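Local coordinates for ribosomal RNA small subunit methyltransferase E (PDB 1Z85), which probably methylates the N3 position of a uridine in 16S ribosomal RNA, using S-adenosyl-L-methionine as methyl donor, at the interface of chains A and B. Residues are numbered along the deposited sequence; one frame, centred on the assembly and turned at random. Chains: chain A/B, hypothetical protein TM1380.

The interface of chains A and B. Residues chain A 174, 226, 229-230; chain B 173-174, 226, 229-230.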
loop_
_atom_site.group_PDB
_atom_site.type_symbol
_atom_site.label_atom_id
_atom_site.label_comp_id
_atom_site.label_asym_id
_atom_site.label_seq_id
_atom_site.Cartn_x
_atom_site.Cartn_y
_atom_site.Cartn_z
ATOM N N LEU A 174 8.979 -3.343 14.776
ATOM C CA LEU A 174 8.127 -4.207 15.577
ATOM C C LEU A 174 8.514 -4.222 17.046
ATOM O O LEU A 174 7.762 -4.695 17.904
ATOM C CB LEU A 174 8.226 -5.648 15.065
ATOM C CG LEU A 174 7.757 -6.033 13.657
ATOM C CD1 LEU A 174 7.840 -7.567 13.507
ATOM C CD2 LEU A 174 6.348 -5.549 13.391
ATOM N N TYR A 226 1.302 0.016 10.543
ATOM C CA TYR A 226 1.621 -0.785 11.702
ATOM C C TYR A 226 1.552 0.094 12.936
ATOM O O TYR A 226 0.963 -0.275 13.921
ATOM C CB TYR A 226 3.026 -1.374 11.583
ATOM C CG TYR A 226 3.422 -2.030 12.870
ATOM C CD1 TYR A 226 2.730 -3.143 13.329
ATOM C CD2 TYR A 226 4.419 -1.478 13.688
ATOM C CE1 TYR A 226 3.028 -3.719 14.535
ATOM C CE2 TYR A 226 4.752 -2.075 14.893
ATOM C CZ TYR A 226 4.042 -3.193 15.309
ATOM O OH TYR A 226 4.358 -3.799 16.504
ATOM N N LEU A 229 -2.066 0.998 13.609
ATOM C CA LEU A 229 -2.727 -0.179 14.097
ATOM C C LEU A 229 -2.286 -0.468 15.527
ATOM O O LEU A 229 -3.128 -0.749 16.372
ATOM C CB LEU A 229 -2.428 -1.334 13.155
ATOM C CG LEU A 229 -3.164 -2.637 13.350
ATOM C CD1 LEU A 229 -4.640 -2.489 12.952
ATOM C CD2 LEU A 229 -2.439 -3.658 12.477
ATOM N N LYS A 230 -0.997 -0.364 15.839
ATOM C CA LYS A 230 -0.573 -0.645 17.214
ATOM C C LYS A 230 -1.123 0.384 18.194
ATOM O O LYS A 230 -1.483 0.048 19.302
ATOM C CB LYS A 230 0.939 -0.709 17.332
ATOM C CG LYS A 230 1.365 -1.463 18.617
ATOM C CD LYS A 230 2.699 -2.157 18.462
ATOM C CE LYS A 230 3.363 -2.538 19.796
ATOM N NZ LYS A 230 4.899 -2.604 19.686
ATOM N N LEU B 173 -5.523 -8.393 14.111
ATOM C CA LEU B 173 -4.361 -8.971 13.462
ATOM C C LEU B 173 -3.233 -9.161 14.437
ATOM O O LEU B 173 -2.568 -10.178 14.424
ATOM C CB LEU B 173 -3.894 -8.051 12.329
ATOM C CG LEU B 173 -2.687 -8.472 11.476
ATOM C CD1 LEU B 173 -2.967 -9.733 10.674
ATOM C CD2 LEU B 173 -2.283 -7.332 10.565
ATOM N N LEU B 174 -2.999 -8.158 15.266
ATOM C CA LEU B 174 -1.863 -8.171 16.163
ATOM C C LEU B 174 -2.006 -9.151 17.321
ATOM O O LEU B 174 -1.022 -9.414 18.019
ATOM C CB LEU B 174 -1.621 -6.777 16.725
ATOM C CG LEU B 174 -1.313 -5.657 15.740
ATOM C CD1 LEU B 174 -0.932 -4.421 16.526
ATOM C CD2 LEU B 174 -0.228 -6.036 14.790
ATOM N N TYR B 226 2.590 -7.320 7.488
ATOM C CA TYR B 226 2.863 -7.537 8.899
ATOM C C TYR B 226 3.271 -8.983 9.176
ATOM O O TYR B 226 4.213 -9.254 9.914
ATOM C CB TYR B 226 1.634 -7.211 9.726
ATOM C CG TYR B 226 1.742 -7.667 11.177
ATOM C CD1 TYR B 226 2.609 -7.028 12.088
ATOM C CD2 TYR B 226 1.003 -8.737 11.631
ATOM C CE1 TYR B 226 2.707 -7.459 13.417
ATOM C CE2 TYR B 226 1.077 -9.156 12.949
ATOM C CZ TYR B 226 1.921 -8.530 13.829
ATOM O OH TYR B 226 1.970 -9.001 15.126
ATOM N N LEU B 229 6.727 -9.683 7.783
ATOM C CA LEU B 229 7.652 -9.047 8.721
ATOM C C LEU B 229 7.941 -9.901 9.933
ATOM O O LEU B 229 9.089 -10.123 10.279
ATOM C CB LEU B 229 7.050 -7.742 9.206
ATOM C CG LEU B 229 7.653 -6.441 8.698
ATOM C CD1 LEU B 229 6.921 -5.253 9.387
ATOM C CD2 LEU B 229 9.135 -6.367 8.976
ATOM N N LYS B 230 6.871 -10.341 10.594
ATOM C CA LYS B 230 6.933 -11.171 11.804
ATOM C C LYS B 230 7.650 -12.500 11.483
ATOM O O LYS B 230 8.488 -12.954 12.221
ATOM C CB LYS B 230 5.505 -11.411 12.329
ATOM C CG LYS B 230 5.329 -11.435 13.829
ATOM C CD LYS B 230 5.612 -10.100 14.502
#
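A:Tyr226 and B:Tyr226 meet where the two copies of helix 216-230 cross at a steep angle, with their CA atoms 7.4 Å apart. The loops carrying A:Leu174 and B:Leu174 each pack against the last turn of the partner helix. No polar atom pairs across this apolar patch.

The two rings lie side by side, CD1-CE1 side to CD1-CE1 side. CE1 of A:Tyr226 lies 3.9 Å from CE1 of B:Tyr226. The ring planes are tilted by about 12°, but the rings are shifted too far along each other to stack face on face. CG of A:Tyr226 is anti to the backbone N (chi1 172°), which carries the ring toward chain B, with its CD1 and CE1 atoms nearest the partner.

B:Leu174 is a wedge. Its CD2 methyl sits 3.4 Å above the ring plane of B:Tyr226, in the same chain, offset toward the rim. The same methyl meets CE1 of A:Tyr226 at 4.0 Å. B:Leu174 and A:Leu229 run past each other in opposite directions, with their CD2 methyls in contact. The other branch, CD1, lies against the helix backbone, 3.9 Å from CA of A:Lys230. CG of B:Leu174 is anti to its carbonyl carbon (chi1 -60°), and this sends both branches toward chain A. An alanine here would probably open a gap beside A:Leu229 and leave the rim of A:Tyr226 and the face of B:Tyr226 without their methyl cover.

The twin contact differs in detail. CD1 of A:Leu174 reaches CD of B:Lys230 at 3.5 Å, although that lysine is modelled only in part. CD2 of A:Leu174 touches CD1 of B:Leu229 at 4.1 Å.

The patch lies at the two-fold axis of the deposited dimer. Helix 216-230 is the last helix of the alpha/beta-knot methyltransferase domain, and A:Leu174 and B:Leu174 lie in the loop between strands 161-165 and 182-186. Such domains typically pair, so this interface is likely the biological one.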